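Local structure of virulence factor (Pectobacterium carotovorum, 2W3Y) at residues Arg69-Val73 against Phe246-Gly252; His175-Gln179 against Val269-Tyr275; Leu36-Ala41 against Gly154-Glu158. The protein is an S-palmitoylated virulence factor that binds lipid vesicles and is produced by a bacterial pathogen of Drosophila. One frame throughout, in Å; residues are numbered along the deposited sequence.

How the contacts relate
Contacts 1 and 2 are largely buried, whereas contact 3 is only partly so. Contact 1 joins two helices, 57-81 and 237-250, through an apolar centre edged by a salt bridge and two waters. Contacts 2 and 3 reach the same mixed sheet at neighbouring strands, 166-179 and 40-49, yet their centres are about 32 Å apart, on opposite sides of the chain's centre. Aromatic and proline rings fill contact 2, with one tyrosine-aspartate hydrogen bond. In contact 3 a leucine and the aliphatic part of a glutamate on the helix meet a leucine and an alanine of a hairpin, and water links the backbones; its L155 side chain lies about 4 Å from the bound palmitic acid.

Contact 1: Arg69-Val73 against Phe246-Gly252; sequences RFVAV and FLDKYEG
R69 has CG beside its own backbone N, and a bend at chi3 (81°) carries its guanidinium across L247 to D248. L247, with CG anti to its carbonyl carbon, turns its branch toward helix 57-81, CD1 against R69 CB and CD2 over the F70 ring. L247 CD2 sits above the middle of that ring, 3.6 Å from the F70 centroid, as a CH-pi contact. L247 CB lies under one face of the guanidinium, while D248 OD1 takes a hydrogen bond in the guanidinium plane from R69 NH2 at 2.7 Å, the N-H...O angle being 151°. This salt bridge reaches the carboxylate from its anti side, tilted out of its plane; E251 OE2, at 4.0 Å from R69 NH2, adds a looser opposite charge. V73 divides its methyls: V73 CG1 touches F246 CE2 at 3.8 Å, and V73 CG2 approaches Y250 O at 3.5 Å. One water donates to R69 O and accepts from G252 N; a second donates to L247 O and accepts weakly from R69 NE. F105 meets the rings of both F70 and F246, extending the aromatic core. The segment axes, 10.0 Å apart at 43°, make this a helix-helix interface with an apolar centre and a salt bridge at its edge.

Contact 2: His175-Gln179 against Val269-Tyr275; sequences HDLFQ and VKPNKNY
F178, near the end of strand 166-179 in the mixed sheet, reaches from its backbone into the chain's C-terminal region, where short strand 270-271 runs into a type I turn from N272 to Y275. F178 CB is 4.1 Å from P271 CG, and the same proline carbon closes to 3.6 Å at F178 CG. P271 CG thus lies over one ring face, offset toward the rim, as a CH-pi contact. On one flank of the ring CD1 meets P271 CD, and F178 CE1 comes within 3.4 Å of V269 O, which lies at the edge near the ring plane and accepts a hydrogen bond from N50. CE1 also touches V269 CG1. On the other flank CD2 faces Y275 OH. F178 CE2 packs on Y275 CE1 at 3.7 Å; the ring edge points at the tyrosine face in a T-shaped pair, planes at 87°. At the tip, CZ is near V269 CG1. Y275, with CG anti to its backbone N (chi1 -173°), reaches back past F178 toward D176. R190 forms a salt bridge with that aspartate, so OD2 has two polar partners. Y275 OH donates to D176 OD2 at 2.7 Å, meeting the anti side of the carboxylate from 31° out of its plane.

Contact 3: Leu36-Ala41 against Gly154-Glu158; sequences LSKDGA and GLSAE
This is a partly buried contact between a beta-hairpin and a helix: L36 and E158 meet where the tight type I turn S37-G40, which links strand 36-37 to strand 40-49, lies against the C-terminal part of helix 142-159. L36 has CG anti to its backbone N (chi1 176°) and spreads its methyls over the helix. L36 CD1 rests against E158 CG at 3.6 Å and L155 CD1 at 3.9 Å, while CD2 packs on the backbone of G154, whose lack of a side chain permits this close approach. L155 CD1 also presses on A41 CB at 3.4 Å, tighter than usual for two carbons. L155 therefore touches both hairpin strands, and its side chain lies about 4 Å from the bound palmitic acid, so this packing borders the lipid. E158 bends at chi2 (-72°), which folds its carboxylate back alongside the turn: CB and CG lie by S37 O, and E158 OE1 comes to 3.2 Å from K38 CA. The salt-bridge partner of OE1 is K161, just beyond the helix, while Y166 OH, on strand 166-179 beside 40-49, donates to S37 O. Within the turn S37 OG accepts from D39 N, forming an ST turn. One water joins the two backbones, donating to K38 O at 2.6 Å and to E158 O at 2.7 Å.

Contact 1: Arg69-Val73 against Phe246-Gly252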
loop_
_atom_site.group_PDB
_atom_site.type_symbol
_atom_site.label_atom_id
_atom_site.label_comp_id
_atom_site.label_asym_id
_atom_site.label_seq_id
_atom_site.Cartn_x
_atom_site.Cartn_y
_atom_site.Cartn_z
ATOM N N ARG A 69 6.153 7.536 -4.717
ATOM C CA ARG A 69 5.704 8.846 -5.172
ATOM C C ARG A 69 4.230 8.841 -5.583
ATOM O O ARG A 69 3.500 9.783 -5.256
ATOM C CB ARG A 69 6.580 9.350 -6.321
ATOM C CG ARG A 69 8.004 9.717 -5.869
ATOM C CD ARG A 69 8.840 10.208 -7.044
ATOM N NE ARG A 69 8.547 11.617 -7.309
ATOM C CZ ARG A 69 9.005 12.322 -8.342
ATOM N NH1 ARG A 69 9.795 11.760 -9.255
ATOM N NH2 ARG A 69 8.667 13.602 -8.458
ATOM N N PHE A 70 3.810 7.789 -6.287
ATOM C CA PHE A 70 2.396 7.580 -6.642
ATOM C C PHE A 70 1.505 7.421 -5.398
ATOM O O PHE A 70 0.412 8.000 -5.327
ATOM C CB PHE A 70 2.232 6.384 -7.587
ATOM C CG PHE A 70 2.311 6.741 -9.066
ATOM C CD1 PHE A 70 1.338 7.548 -9.659
ATOM C CD2 PHE A 70 3.350 6.243 -9.860
ATOM C CE1 PHE A 70 1.403 7.866 -11.020
ATOM C CE2 PHE A 70 3.437 6.551 -11.221
ATOM C CZ PHE A 70 2.469 7.364 -11.808
ATOM N N VAL A 71 1.985 6.659 -4.414
ATOM C CA VAL A 71 1.261 6.507 -3.142
ATOM C C VAL A 71 1.074 7.852 -2.429
ATOM O O VAL A 71 -0.049 8.165 -1.992
ATOM C CB VAL A 71 1.916 5.399 -2.198
ATOM C CG1 VAL A 71 1.263 5.398 -0.796
ATOM C CG2 VAL A 71 1.805 4.019 -2.843
ATOM N N ALA A 72 2.146 8.655 -2.340
ATOM C CA ALA A 72 2.077 9.990 -1.717
ATOM C C ALA A 72 1.189 10.974 -2.529
ATOM O O ALA A 72 0.448 11.766 -1.939
ATOM C CB ALA A 72 3.489 10.591 -1.508
ATOM N N VAL A 73 1.254 10.895 -3.864
ATOM C CA VAL A 73 0.327 11.680 -4.738
ATOM C C VAL A 73 -1.149 11.343 -4.452
ATOM O O VAL A 73 -1.969 12.252 -4.275
ATOM C CB VAL A 73 0.670 11.533 -6.258
ATOM C CG1 VAL A 73 -0.475 12.038 -7.163
ATOM C CG2 VAL A 73 1.933 12.280 -6.573
ATOM N N PHE A 246 3.846 14.736 -14.165
ATOM C CA PHE A 246 2.684 14.577 -13.290
ATOM C C PHE A 246 3.133 14.396 -11.834
ATOM O O PHE A 246 2.640 15.078 -10.931
ATOM C CB PHE A 246 1.852 13.382 -13.755
ATOM C CG PHE A 246 0.703 13.049 -12.846
ATOM C CD1 PHE A 246 -0.533 13.669 -13.011
ATOM C CD2 PHE A 246 0.853 12.098 -11.833
ATOM C CE1 PHE A 246 -1.605 13.377 -12.176
ATOM C CE2 PHE A 246 -0.216 11.796 -10.990
ATOM C CZ PHE A 246 -1.443 12.446 -11.158
ATOM N N LEU A 247 4.065 13.474 -11.621
ATOM C CA LEU A 247 4.617 13.229 -10.282
ATOM C C LEU A 247 5.274 14.481 -9.662
ATOM O O LEU A 247 5.083 14.767 -8.478
ATOM C CB LEU A 247 5.578 12.034 -10.296
ATOM C CG LEU A 247 5.000 10.630 -10.544
ATOM C CD1 LEU A 247 6.080 9.608 -10.336
ATOM C CD2 LEU A 247 3.793 10.312 -9.642
ATOM N N ASP A 248 6.009 15.238 -10.480
ATOM C CA ASP A 248 6.606 16.508 -10.056
ATOM C C ASP A 248 5.572 17.577 -9.665
ATOM O O ASP A 248 5.752 18.293 -8.682
ATOM C CB ASP A 248 7.578 17.029 -11.139
ATOM C CG ASP A 248 8.934 16.341 -11.088
ATOM O OD1 ASP A 248 9.233 15.679 -10.062
ATOM O OD2 ASP A 248 9.720 16.466 -12.062
ATOM N N LYS A 249 4.476 17.654 -10.412
ATOM C CA LYS A 249 3.448 18.666 -10.176
ATOM C C LYS A 249 2.597 18.439 -8.904
ATOM O O LYS A 249 2.209 19.392 -8.216
ATOM C CB LYS A 249 2.546 18.777 -11.418
ATOM C CG LYS A 249 1.629 20.000 -11.431
ATOM C CD LYS A 249 0.916 20.168 -12.780
ATOM C CE LYS A 249 -0.249 21.150 -12.688
ATOM N NZ LYS A 249 -1.125 21.105 -13.919
ATOM N N TYR A 250 2.314 17.177 -8.596
ATOM C CA TYR A 250 1.349 16.856 -7.552
ATOM C C TYR A 250 1.975 16.142 -6.358
ATOM O O TYR A 250 1.262 15.558 -5.528
ATOM C CB TYR A 250 0.194 16.059 -8.156
ATOM C CG TYR A 250 -0.573 16.854 -9.211
ATOM C CD1 TYR A 250 -1.333 17.966 -8.846
ATOM C CD2 TYR A 250 -0.521 16.502 -10.559
ATOM C CE1 TYR A 250 -2.032 18.711 -9.791
ATOM C CE2 TYR A 250 -1.223 17.246 -11.527
ATOM C CZ TYR A 250 -1.969 18.346 -11.128
ATOM O OH TYR A 250 -2.671 19.093 -12.044
ATOM N N GLU A 251 3.304 16.235 -6.269
ATOM C CA GLU A 251 4.122 15.561 -5.244
ATOM C C GLU A 251 3.601 15.720 -3.812
ATOM O O GLU A 251 3.394 16.826 -3.346
ATOM C CB GLU A 251 5.579 16.053 -5.309
ATOM C CG GLU A 251 6.530 15.242 -4.417
ATOM C CD GLU A 251 7.977 15.712 -4.471
ATOM O OE1 GLU A 251 8.695 15.488 -3.463
ATOM O OE2 GLU A 251 8.395 16.296 -5.508
ATOM N N GLY A 252 3.404 14.603 -3.120
ATOM C CA GLY A 252 3.082 14.640 -1.697
ATOM C C GLY A 252 4.353 14.540 -0.862
ATOM O O GLY A 252 5.398 14.152 -1.366
HETATM O O HOH W 1 4.719 12.177 -4.495
HETATM O O HOH W 2 5.733 12.914 -6.786
#

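Contact 2: His175-Gln179 against Val269-Tyr275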
loop_
_atom_site.group_PDB
_atom_site.type_symbol
_atom_site.label_atom_id
_atom_site.label_comp_id
_atom_site.label_asym_id
_atom_site.label_seq_id
_atom_site.Cartn_x
_atom_site.Cartn_y
_atom_site.Cartn_z
ATOM N N HIS A 175 6.694 -5.222 -5.171
ATOM C CA HIS A 175 7.719 -5.279 -6.201
ATOM C C HIS A 175 8.101 -6.749 -6.305
ATOM O O HIS A 175 8.857 -7.274 -5.479
ATOM C CB HIS A 175 8.862 -4.274 -5.860
ATOM C CG HIS A 175 8.363 -2.866 -5.748
ATOM N ND1 HIS A 175 8.305 -2.008 -6.827
ATOM C CD2 HIS A 175 7.745 -2.224 -4.726
ATOM C CE1 HIS A 175 7.739 -0.877 -6.457
ATOM N NE2 HIS A 175 7.377 -0.985 -5.189
ATOM N N ASP A 176 7.465 -7.425 -7.272
ATOM C CA ASP A 176 7.537 -8.875 -7.421
ATOM C C ASP A 176 8.680 -9.286 -8.323
ATOM O O ASP A 176 8.717 -8.897 -9.481
ATOM C CB ASP A 176 6.265 -9.467 -8.057
ATOM C CG ASP A 176 4.981 -9.023 -7.383
ATOM O OD1 ASP A 176 5.006 -8.580 -6.216
ATOM O OD2 ASP A 176 3.939 -9.119 -8.059
ATOM N N LEU A 177 9.579 -10.107 -7.786
ATOM C CA LEU A 177 10.668 -10.719 -8.567
ATOM C C LEU A 177 10.519 -12.219 -8.499
ATOM O O LEU A 177 11.058 -12.861 -7.608
ATOM C CB LEU A 177 12.039 -10.260 -8.042
ATOM C CG LEU A 177 12.047 -8.786 -8.424
ATOM C CD1 LEU A 177 12.136 -7.822 -7.241
ATOM C CD2 LEU A 177 12.963 -8.476 -9.611
ATOM N N PHE A 178 9.739 -12.758 -9.428
ATOM C CA PHE A 178 9.355 -14.153 -9.436
ATOM C C PHE A 178 9.678 -14.745 -10.802
ATOM O O PHE A 178 9.772 -14.019 -11.803
ATOM C CB PHE A 178 7.833 -14.298 -9.225
ATOM C CG PHE A 178 7.344 -13.889 -7.854
ATOM C CD1 PHE A 178 7.970 -14.364 -6.691
ATOM C CD2 PHE A 178 6.233 -13.062 -7.726
ATOM C CE1 PHE A 178 7.507 -13.998 -5.421
ATOM C CE2 PHE A 178 5.759 -12.693 -6.461
ATOM C CZ PHE A 178 6.407 -13.160 -5.308
ATOM N N GLN A 179 9.783 -16.068 -10.846
ATOM C CA GLN A 179 10.001 -16.807 -12.091
ATOM C C GLN A 179 8.720 -17.024 -12.891
ATOM O O GLN A 179 7.698 -17.469 -12.334
ATOM C CB GLN A 179 10.595 -18.175 -11.781
ATOM C CG GLN A 179 12.053 -18.185 -11.437
ATOM C CD GLN A 179 12.503 -19.559 -10.980
ATOM O OE1 GLN A 179 12.670 -20.469 -11.790
ATOM N NE2 GLN A 179 12.677 -19.723 -9.673
ATOM N N VAL A 269 10.715 -15.913 -1.258
ATOM C CA VAL A 269 9.270 -15.756 -1.509
ATOM C C VAL A 269 8.835 -16.352 -2.858
ATOM O O VAL A 269 9.520 -16.197 -3.866
ATOM C CB VAL A 269 8.852 -14.249 -1.423
ATOM C CG1 VAL A 269 7.309 -14.060 -1.508
ATOM C CG2 VAL A 269 9.383 -13.633 -0.138
ATOM N N LYS A 270 7.682 -17.024 -2.873
ATOM C CA LYS A 270 7.077 -17.445 -4.134
ATOM C C LYS A 270 5.599 -17.052 -4.204
ATOM O O LYS A 270 4.984 -16.817 -3.165
ATOM C CB LYS A 270 7.285 -18.952 -4.368
ATOM C CG LYS A 270 6.638 -19.884 -3.349
ATOM C CD LYS A 270 6.488 -21.280 -3.955
ATOM C CE LYS A 270 6.811 -22.386 -2.947
ATOM N NZ LYS A 270 5.737 -22.655 -1.939
ATOM N N PRO A 271 5.022 -16.973 -5.430
ATOM C CA PRO A 271 3.595 -16.675 -5.551
ATOM C C PRO A 271 2.738 -17.815 -4.979
ATOM O O PRO A 271 3.168 -18.978 -4.968
ATOM C CB PRO A 271 3.378 -16.563 -7.075
ATOM C CG PRO A 271 4.755 -16.425 -7.668
ATOM C CD PRO A 271 5.643 -17.184 -6.754
ATOM N N ASN A 272 1.564 -17.476 -4.460
ATOM C CA ASN A 272 0.599 -18.503 -4.062
ATOM C C ASN A 272 -0.398 -18.757 -5.199
ATOM O O ASN A 272 -0.278 -18.164 -6.281
ATOM C CB ASN A 272 -0.070 -18.152 -2.709
ATOM C CG ASN A 272 -1.119 -17.039 -2.801
ATOM O OD1 ASN A 272 -1.532 -16.597 -3.885
ATOM N ND2 ASN A 272 -1.576 -16.590 -1.631
ATOM N N LYS A 273 -1.383 -19.624 -4.959
ATOM C CA LYS A 273 -2.325 -20.007 -6.006
ATOM C C LYS A 273 -3.303 -18.888 -6.419
ATOM O O LYS A 273 -4.046 -19.066 -7.362
ATOM C CB LYS A 273 -3.098 -21.267 -5.586
ATOM C CG LYS A 273 -4.170 -20.985 -4.534
ATOM C CD LYS A 273 -4.849 -22.263 -4.077
ATOM C CE LYS A 273 -5.753 -21.990 -2.897
ATOM N NZ LYS A 273 -5.938 -23.227 -2.067
ATOM N N ASN A 274 -3.320 -17.756 -5.715
ATOM C CA ASN A 274 -4.175 -16.637 -6.101
ATOM C C ASN A 274 -3.437 -15.595 -6.926
ATOM O O ASN A 274 -4.035 -14.624 -7.376
ATOM C CB ASN A 274 -4.791 -15.949 -4.882
ATOM C CG ASN A 274 -5.544 -16.911 -3.970
ATOM O OD1 ASN A 274 -5.542 -16.740 -2.743
ATOM N ND2 ASN A 274 -6.180 -17.916 -4.550
ATOM N N TYR A 275 -2.133 -15.789 -7.099
ATOM C CA TYR A 275 -1.295 -14.828 -7.803
ATOM C C TYR A 275 -1.626 -14.851 -9.288
ATOM O O TYR A 275 -1.773 -15.921 -9.891
ATOM C CB TYR A 275 0.196 -15.130 -7.557
ATOM C CG TYR A 275 1.140 -14.092 -8.120
ATOM C CD1 TYR A 275 1.540 -13.003 -7.357
ATOM C CD2 TYR A 275 1.630 -14.205 -9.428
ATOM C CE1 TYR A 275 2.406 -12.035 -7.879
ATOM C CE2 TYR A 275 2.495 -13.246 -9.965
ATOM C CZ TYR A 275 2.886 -12.175 -9.182
ATOM O OH TYR A 275 3.738 -11.224 -9.710
#

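Contact 3: Leu36-Ala41 against Gly154-Glu158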
loop_
_atom_site.group_PDB
_atom_site.type_symbol
_atom_site.label_atom_id
_atom_site.label_comp_id
_atom_site.label_asym_id
_atom_site.label_seq_id
_atom_site.Cartn_x
_atom_site.Cartn_y
_atom_site.Cartn_z
ATOM N N LEU A 36 -1.385 7.727 11.527
ATOM C CA LEU A 36 -2.093 7.248 12.699
ATOM C C LEU A 36 -2.861 8.373 13.391
ATOM O O LEU A 36 -2.295 9.406 13.732
ATOM C CB LEU A 36 -1.124 6.543 13.660
ATOM C CG LEU A 36 -1.637 6.039 15.014
ATOM C CD1 LEU A 36 -2.683 4.947 14.817
ATOM C CD2 LEU A 36 -0.485 5.541 15.869
ATOM N N SER A 37 -4.149 8.139 13.624
ATOM C CA SER A 37 -5.059 9.166 14.100
ATOM C C SER A 37 -6.157 8.550 14.949
ATOM O O SER A 37 -6.441 7.352 14.846
ATOM C CB SER A 37 -5.699 9.867 12.882
ATOM O OG SER A 37 -6.894 10.517 13.237
ATOM N N LYS A 38 -6.810 9.365 15.772
ATOM C CA LYS A 38 -7.997 8.856 16.451
ATOM C C LYS A 38 -9.143 8.499 15.472
ATOM O O LYS A 38 -9.993 7.667 15.781
ATOM C CB LYS A 38 -8.442 9.785 17.595
ATOM C CG LYS A 38 -8.787 11.202 17.196
ATOM C CD LYS A 38 -9.160 12.029 18.453
ATOM C CE LYS A 38 -10.333 11.407 19.211
ATOM N NZ LYS A 38 -10.773 12.265 20.336
ATOM N N ASP A 39 -9.126 9.103 14.281
ATOM C CA ASP A 39 -10.142 8.850 13.242
ATOM C C ASP A 39 -9.856 7.692 12.285
ATOM O O ASP A 39 -10.699 7.362 11.442
ATOM C CB ASP A 39 -10.427 10.139 12.466
ATOM C CG ASP A 39 -11.100 11.200 13.343
ATOM O OD1 ASP A 39 -11.829 10.810 14.285
ATOM O OD2 ASP A 39 -10.892 12.407 13.106
ATOM N N GLY A 40 -8.680 7.068 12.430
ATOM C CA GLY A 40 -8.296 5.933 11.606
ATOM C C GLY A 40 -6.799 5.914 11.324
ATOM O O GLY A 40 -6.062 6.805 11.736
ATOM N N ALA A 41 -6.346 4.883 10.622
ATOM C CA ALA A 41 -4.926 4.755 10.332
ATOM C C ALA A 41 -4.739 4.392 8.857
ATOM O O ALA A 41 -5.573 3.693 8.287
ATOM C CB ALA A 41 -4.302 3.681 11.230
ATOM N N GLY A 154 0.526 1.651 19.221
ATOM C CA GLY A 154 -0.067 2.942 18.874
ATOM C C GLY A 154 -1.460 2.798 18.305
ATOM O O GLY A 154 -2.347 3.577 18.621
ATOM N N LEU A 155 -1.638 1.793 17.452
ATOM C CA LEU A 155 -2.913 1.521 16.811
ATOM C C LEU A 155 -3.989 1.199 17.843
ATOM O O LEU A 155 -5.106 1.740 17.789
ATOM C CB LEU A 155 -2.737 0.355 15.838
ATOM C CG LEU A 155 -3.656 0.134 14.640
ATOM C CD1 LEU A 155 -3.787 1.376 13.734
ATOM C CD2 LEU A 155 -3.127 -1.051 13.835
ATOM N N SER A 156 -3.622 0.323 18.781
ATOM C CA SER A 156 -4.480 -0.150 19.862
ATOM C C SER A 156 -4.957 0.995 20.744
ATOM O O SER A 156 -6.161 1.094 21.065
ATOM C CB SER A 156 -3.719 -1.186 20.708
ATOM O OG SER A 156 -4.521 -1.673 21.777
ATOM N N ALA A 157 -4.009 1.846 21.135
ATOM C CA ALA A 157 -4.299 3.072 21.867
ATOM C C ALA A 157 -5.349 3.950 21.168
ATOM O O ALA A 157 -6.295 4.427 21.814
ATOM C CB ALA A 157 -3.012 3.866 22.115
ATOM N N GLU A 158 -5.203 4.163 19.861
ATOM C CA GLU A 158 -6.177 4.994 19.133
ATOM C C GLU A 158 -7.555 4.351 19.016
ATOM O O GLU A 158 -8.549 5.000 19.324
ATOM C CB GLU A 158 -5.676 5.412 17.741
ATOM C CG GLU A 158 -4.419 6.283 17.727
ATOM C CD GLU A 158 -4.639 7.707 18.212
ATOM O OE1 GLU A 158 -5.764 8.055 18.639
ATOM O OE2 GLU A 158 -3.666 8.501 18.161
HETATM O O HOH W 3 -10.319 6.669 18.204
#